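Local coordinates for protein CHAD domain (Ricinus communis, PDB 6QV5) that probably binds inorganic polyphosphate through its all-helical CHAD domain, and is seen with a bound zinc ion, at residues A17-D21 / P31-G35; R212-E216 / T227-L231; A201-R205 / L241-N245. All blocks are in the same frame, centred on the assembly; numbering follows the deposited sequence. Where two conformers were deposited one is given.

Contact 1: A17-D21 / P31-G35; sequences ALALD and PAILG
Leu18 and Ile33 are the residues at which the backbones come closest, their CA atoms 7.6 Å apart, where the extended, irregular segment 17-21 runs past one turn of the helical segment 31-35. The separation leaves room for side chains rather than backbone pairing. Side chain meets side chain only through carbon, although both Leu18 methyls also rest near a backbone oxygen, a small example of an N-terminal arm laid against a helix by two leucines.

Leu18 does most of the work. Its CG stands opposite the backbone N (chi1 -167°), which places the isobutyl fork against the helix, and the two methyls divide the side chains there between them. CD1 reaches the methyl of Ala32 and lies 3.7 Å from Ala32 O, whereas CD2 packs 3.7 Å from Ile33 CG1. Because CD2 also lies 3.8 Å from Ala32 O, both methyls of the fork rest on this carbonyl oxygen. The Leu18 and Ile33 side chains cross at about a right angle and meet through one methyl and one methylene.

Leu20, two residues further along the chain, adds a second prong. Its CD2 approaches Ala32 CB at 4.0 Å, and this small methyl thus receives both leucines. Leu20 CD1 and Ile33 CD1 meet more loosely, 4.3 Å apart.

Leu18 also touches Asn36 and Leu20 touches Ala29, so the arm follows neighbouring turns of helix 26-42, while Leu20 extends to Leu221 in a loop. The same helix also packs through Ile33 and Leu34 on Ala70 of helix 54-73, and through Leu34 on Trp159 of helix 147-163.

Contact 2: R212-E216 / T227-L231; sequences RYALE and TRAYL
Leu215 is the knot of this contact, pressed among Thr227, Tyr230 and Leu231 where two consecutive helices of the CHAD domain run back past each other as a hairpin. The short segments 212-216 and 227-231 are antiparallel, at 158° between their N-to-C directions, with axes 10.9 Å apart at the closest.

The tight part gathers round one methyl. Leu215 CD2 lies 3.6 Å from Tyr230 CD2, meeting the ring obliquely, and 3.8 Å from Leu231 CG. Both methyls of Leu215 also touch the single methyl of Thr227, CD1 lying 3.8 Å from its CG2. With chi1 at 54° the threonine hydroxyl lies between the backbone N and the carbonyl carbon, where it is hydrogen-bonded to Arg223 O, and CG2 is left facing Leu215. Tyr230 divides its duties likewise: its ring carbon CD2 packs on leucine while its OH is hydrogen-bonded to His183 ND1.

Toward solvent the packing thins. Leu231 CD2 rests 3.7 Å from Arg212 CG, the two side chains crossing at about a right angle, and only brushes Glu216 CG at 4.4 Å. Here it is the aliphatic parts that touch, while the charged ends pair along their own helix: Arg212 NH1 and Glu216 OE2 form a salt bridge of 2.9 Å. The oxygen lies well out of the guanidinium plane, so the attraction is one of charge alone, without a directed N-H.

Helix 171-192 flanks the tight side, giving Met179 to Leu215 and Leu186 to Tyr230, and Pro299 of a C-terminal loop touches both residues. Across helix 198-217, Tyr213 packs instead on Arg66 and Ser69 of helix 54-73.

Contact 3: A201-R205 / L241-N245; sequences AHRTR and LGRHN
The helical hairpin of helices 198-217 and 224-260 is joined here, far from its connecting loop, by Leu241 and Arg205. Segments 201-205 and 241-245 cross at 131° between their N-to-C directions.

Leu241 sends its fork into the interface. CD2 lies 4.0 Å from Ala201 CB, and CD1 meets Thr204 CG2 at the same distance. Arg205 lies across the base of this leucine, its CD 3.9 Å from Leu241 CB. The arginine then bends at chi3 (54°), which carries the guanidinium to Asn245.

There it stacks on the amide, the two planes 19° apart and Asn245 ND2 placed over one face, offset toward the rim. Arg205 NH1 and Asn245 ND2 approach to 3.3 Å but are both donors, and Arg205 NH2 is as close to Asn245 OD1 at too poor an angle for a hydrogen bond. Stacking is therefore the better description, although it is tentative because Arg205 has two deposited conformers.

Beyond the pair, Thr204 touches Met193 in the loop after helix 171-192, and Leu241 packs on Ala284, in the loop between helices 265-281 and 286-293.

In the fold
Contacts 2 and 3 are two rungs of one hairpin, with centres 18 Å apart and nearest atoms about 8 Å apart. Along the chain contact 2 is nested inside the loop that contact 3 closes. Their local angles, 158° and 131°, indicate that the helices are less nearly antiparallel at contact 3. Contact 1 precedes both in sequence yet comes within about 4 Å of contact 2 at the nearest atoms, without touching it, bringing the N-terminal arm beside this hairpin; its centre is 28 Å from that of contact 3, across the middle of the chain. All three lie away from the zinc site of His52 and His138.

Contact 1: A17-D21 / P31-G35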
# COMPACT_ATOMS: atom_id res chain seq x y z
N ALA A 17 -16.88 -1.75 2.22
CA ALA A 17 -16.90 -2.28 3.58
C ALA A 17 -17.38 -3.73 3.58
O ALA A 17 -18.51 -4.01 3.17
CB ALA A 17 -17.79 -1.42 4.47
N LEU A 18 -16.48 -4.65 3.97
CA LEU A 18 -16.77 -6.08 3.99
C LEU A 18 -17.18 -6.54 5.39
O LEU A 18 -16.35 -6.65 6.29
CB LEU A 18 -15.56 -6.89 3.45
CG LEU A 18 -15.80 -8.37 3.13
CD1 LEU A 18 -16.57 -8.54 1.82
CD2 LEU A 18 -14.49 -9.10 3.02
N ALA A 19 -18.49 -6.78 5.57
CA ALA A 19 -19.07 -7.23 6.83
C ALA A 19 -19.44 -8.71 6.76
O ALA A 19 -20.54 -9.07 6.33
CB ALA A 19 -20.27 -6.37 7.20
N LEU A 20 -18.48 -9.58 7.14
CA LEU A 20 -18.65 -11.03 7.14
C LEU A 20 -19.44 -11.47 8.37
O LEU A 20 -19.33 -10.84 9.43
CB LEU A 20 -17.29 -11.74 7.13
CG LEU A 20 -16.44 -11.66 5.85
CD1 LEU A 20 -14.99 -11.94 6.16
CD2 LEU A 20 -16.94 -12.63 4.78
N ASP A 21 -20.21 -12.57 8.24
CA ASP A 21 -20.98 -13.14 9.34
C ASP A 21 -20.02 -13.80 10.33
O ASP A 21 -18.94 -14.26 9.93
CB ASP A 21 -22.00 -14.17 8.81
CG ASP A 21 -23.14 -13.59 8.00
OD1 ASP A 21 -23.91 -12.78 8.56
OD2 ASP A 21 -23.28 -13.96 6.82
N PRO A 31 -13.22 -16.03 -0.97
CA PRO A 31 -13.64 -15.35 -2.21
C PRO A 31 -14.24 -13.97 -1.98
O PRO A 31 -14.23 -13.15 -2.90
CB PRO A 31 -14.65 -16.32 -2.83
CG PRO A 31 -15.23 -17.04 -1.67
CD PRO A 31 -14.14 -17.14 -0.64
N ALA A 32 -14.75 -13.70 -0.76
CA ALA A 32 -15.33 -12.41 -0.39
C ALA A 32 -14.23 -11.36 -0.18
O ALA A 32 -14.40 -10.22 -0.61
CB ALA A 32 -16.18 -12.54 0.86
N ILE A 33 -13.10 -11.77 0.45
CA ILE A 33 -11.92 -10.93 0.72
C ILE A 33 -11.20 -10.60 -0.60
O ILE A 33 -10.95 -9.43 -0.88
CB ILE A 33 -10.99 -11.58 1.79
CG1 ILE A 33 -11.62 -11.49 3.20
CG2 ILE A 33 -9.57 -10.96 1.79
CD1 ILE A 33 -11.18 -12.56 4.18
N LEU A 34 -10.86 -11.64 -1.39
CA LEU A 34 -10.17 -11.48 -2.68
C LEU A 34 -11.03 -10.78 -3.72
O LEU A 34 -10.50 -10.00 -4.52
CB LEU A 34 -9.62 -12.81 -3.21
CG LEU A 34 -8.41 -13.41 -2.49
CD1 LEU A 34 -8.07 -14.75 -3.07
CD2 LEU A 34 -7.18 -12.51 -2.58
N GLY A 35 -12.34 -11.04 -3.69
CA GLY A 35 -13.32 -10.42 -4.58
C GLY A 35 -13.44 -8.93 -4.33
O GLY A 35 -13.60 -8.16 -5.28

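Contact 2: R212-E216 / T227-L231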
# COMPACT_ATOMS: atom_id res chain seq x y z
N ARG A 212 -3.48 -3.65 9.40
CA ARG A 212 -4.62 -2.79 9.08
C ARG A 212 -5.53 -3.47 8.05
O ARG A 212 -6.75 -3.48 8.23
CB ARG A 212 -4.14 -1.42 8.55
CG ARG A 212 -5.23 -0.35 8.52
CD ARG A 212 -4.74 0.97 7.96
NE ARG A 212 -4.80 1.01 6.50
CZ ARG A 212 -5.84 1.45 5.80
NH1 ARG A 212 -6.93 1.89 6.42
NH2 ARG A 212 -5.81 1.45 4.47
N TYR A 213 -4.94 -4.05 6.98
CA TYR A 213 -5.67 -4.73 5.91
C TYR A 213 -6.39 -5.99 6.40
O TYR A 213 -7.58 -6.15 6.12
CB TYR A 213 -4.76 -5.04 4.70
CG TYR A 213 -4.18 -3.83 4.01
CD1 TYR A 213 -4.88 -2.63 3.94
CD2 TYR A 213 -2.96 -3.91 3.34
CE1 TYR A 213 -4.35 -1.51 3.28
CE2 TYR A 213 -2.42 -2.81 2.67
CZ TYR A 213 -3.12 -1.61 2.64
OH TYR A 213 -2.60 -0.53 1.98
N ALA A 214 -5.68 -6.87 7.16
CA ALA A 214 -6.23 -8.11 7.71
C ALA A 214 -7.42 -7.87 8.63
O ALA A 214 -8.39 -8.62 8.59
CB ALA A 214 -5.15 -8.88 8.45
N LEU A 215 -7.37 -6.80 9.44
CA LEU A 215 -8.45 -6.42 10.35
C LEU A 215 -9.65 -5.85 9.59
O LEU A 215 -10.78 -5.99 10.05
CB LEU A 215 -7.94 -5.45 11.43
CG LEU A 215 -8.70 -5.42 12.76
CD1 LEU A 215 -8.67 -6.77 13.47
CD2 LEU A 215 -8.14 -4.36 13.66
N GLU A 216 -9.40 -5.23 8.42
CA GLU A 216 -10.45 -4.69 7.55
C GLU A 216 -11.13 -5.83 6.79
O GLU A 216 -12.33 -5.73 6.50
CB GLU A 216 -9.88 -3.66 6.57
CG GLU A 216 -9.63 -2.29 7.17
CD GLU A 216 -8.91 -1.29 6.29
OE1 GLU A 216 -8.16 -1.71 5.37
OE2 GLU A 216 -9.08 -0.07 6.52
N THR A 227 -11.41 -2.80 17.85
CA THR A 227 -10.72 -2.71 16.56
C THR A 227 -10.54 -1.26 16.11
O THR A 227 -9.50 -0.94 15.54
CB THR A 227 -11.41 -3.53 15.47
OG1 THR A 227 -12.79 -3.15 15.38
CG2 THR A 227 -11.28 -5.02 15.69
N ARG A 228 -11.54 -0.40 16.37
CA ARG A 228 -11.54 1.02 16.02
C ARG A 228 -10.35 1.75 16.66
O ARG A 228 -9.73 2.59 16.00
CB ARG A 228 -12.87 1.67 16.43
CG ARG A 228 -13.16 2.99 15.72
CD ARG A 228 -14.58 3.44 15.98
NE ARG A 228 -14.76 4.86 15.67
CZ ARG A 228 -14.69 5.84 16.57
NH1 ARG A 228 -14.44 5.57 17.84
NH2 ARG A 228 -14.86 7.10 16.20
N ALA A 229 -10.03 1.41 17.92
CA ALA A 229 -8.89 1.98 18.66
C ALA A 229 -7.57 1.38 18.16
O ALA A 229 -6.57 2.10 18.11
CB ALA A 229 -9.06 1.72 20.15
N TYR A 230 -7.58 0.09 17.79
CA TYR A 230 -6.43 -0.65 17.26
C TYR A 230 -6.02 -0.12 15.88
O TYR A 230 -4.83 0.08 15.64
CB TYR A 230 -6.74 -2.16 17.21
CG TYR A 230 -5.54 -3.05 16.92
CD1 TYR A 230 -4.78 -3.58 17.95
CD2 TYR A 230 -5.22 -3.40 15.61
CE1 TYR A 230 -3.69 -4.41 17.69
CE2 TYR A 230 -4.13 -4.23 15.34
CZ TYR A 230 -3.37 -4.74 16.38
OH TYR A 230 -2.30 -5.55 16.10
N LEU A 231 -7.01 0.14 15.00
CA LEU A 231 -6.82 0.68 13.65
C LEU A 231 -6.33 2.12 13.69
O LEU A 231 -5.52 2.51 12.85
CB LEU A 231 -8.11 0.58 12.82
CG LEU A 231 -8.54 -0.81 12.34
CD1 LEU A 231 -10.03 -0.89 12.14
CD2 LEU A 231 -7.82 -1.21 11.06

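Contact 3: A201-R205 / L241-N245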
# COMPACT_ATOMS: atom_id res chain seq x y z
N ALA A 201 12.68 0.27 10.20
CA ALA A 201 11.57 1.22 10.04
C ALA A 201 10.59 0.78 8.96
O ALA A 201 9.38 0.96 9.12
CB ALA A 201 12.11 2.61 9.74
N HIS A 202 11.11 0.20 7.85
CA HIS A 202 10.33 -0.31 6.72
C HIS A 202 9.53 -1.55 7.15
O HIS A 202 8.37 -1.69 6.76
CB HIS A 202 11.24 -0.61 5.52
CG HIS A 202 10.66 -1.54 4.50
ND1 HIS A 202 9.70 -1.13 3.60
CD2 HIS A 202 10.93 -2.85 4.29
CE1 HIS A 202 9.41 -2.19 2.87
NE2 HIS A 202 10.12 -3.25 3.24
N ARG A 203 10.16 -2.44 7.95
CA ARG A 203 9.55 -3.67 8.47
C ARG A 203 8.35 -3.36 9.38
O ARG A 203 7.34 -4.06 9.31
CB ARG A 203 10.58 -4.53 9.22
CG ARG A 203 11.30 -5.52 8.32
CD ARG A 203 12.23 -6.42 9.12
NE ARG A 203 13.48 -5.74 9.47
CZ ARG A 203 14.36 -6.19 10.37
NH1 ARG A 203 14.13 -7.33 11.01
NH2 ARG A 203 15.46 -5.50 10.62
N THR A 204 8.47 -2.30 10.21
CA THR A 204 7.42 -1.84 11.13
C THR A 204 6.24 -1.26 10.32
O THR A 204 5.09 -1.60 10.62
CB THR A 204 8.00 -0.86 12.17
OG1 THR A 204 9.14 -1.46 12.79
CG2 THR A 204 6.98 -0.47 13.24
N ARG A 205 6.55 -0.42 9.30
CA ARG A 205 5.58 0.22 8.41
C ARG A 205 4.73 -0.81 7.65
O ARG A 205 3.52 -0.63 7.51
CB ARG A 205 6.32 1.17 7.45
CG ARG A 205 5.43 2.06 6.57
CD ARG A 205 6.23 3.14 5.86
NE ARG A 205 7.36 2.62 5.09
CZ ARG A 205 7.30 2.23 3.82
NH1 ARG A 205 6.15 2.31 3.15
NH2 ARG A 205 8.38 1.76 3.21
N LEU A 241 5.70 6.88 9.78
CA LEU A 241 6.77 6.18 9.06
C LEU A 241 6.70 6.42 7.54
O LEU A 241 7.73 6.42 6.88
CB LEU A 241 6.76 4.67 9.36
CG LEU A 241 7.16 4.24 10.78
CD1 LEU A 241 6.57 2.90 11.13
CD2 LEU A 241 8.68 4.22 10.95
N GLY A 242 5.48 6.65 7.04
CA GLY A 242 5.22 6.94 5.63
C GLY A 242 5.70 8.32 5.22
O GLY A 242 6.14 8.50 4.08
N ARG A 243 5.63 9.29 6.16
CA ARG A 243 6.08 10.68 5.98
C ARG A 243 7.58 10.71 5.69
O ARG A 243 8.01 11.36 4.74
CB ARG A 243 5.73 11.51 7.23
CG ARG A 243 6.27 12.94 7.22
CD ARG A 243 6.37 13.55 8.62
NE ARG A 243 7.22 12.78 9.53
CZ ARG A 243 8.54 12.89 9.62
NH1 ARG A 243 9.19 13.75 8.85
NH2 ARG A 243 9.22 12.14 10.48
N HIS A 244 8.38 9.98 6.51
CA HIS A 244 9.83 9.88 6.36
C HIS A 244 10.20 9.06 5.11
O HIS A 244 11.23 9.33 4.49
CB HIS A 244 10.47 9.26 7.62
CG HIS A 244 11.96 9.32 7.62
ND1 HIS A 244 12.64 10.42 8.13
CD2 HIS A 244 12.86 8.42 7.16
CE1 HIS A 244 13.93 10.15 7.97
NE2 HIS A 244 14.11 8.96 7.38
N ASN A 245 9.35 8.08 4.75
CA ASN A 245 9.52 7.23 3.57
C ASN A 245 9.35 8.03 2.28
O ASN A 245 10.10 7.80 1.33
CB ASN A 245 8.55 6.04 3.62
CG ASN A 245 8.64 5.12 2.42
OD1 ASN A 245 9.70 4.59 2.09
ND2 ASN A 245 7.51 4.92 1.75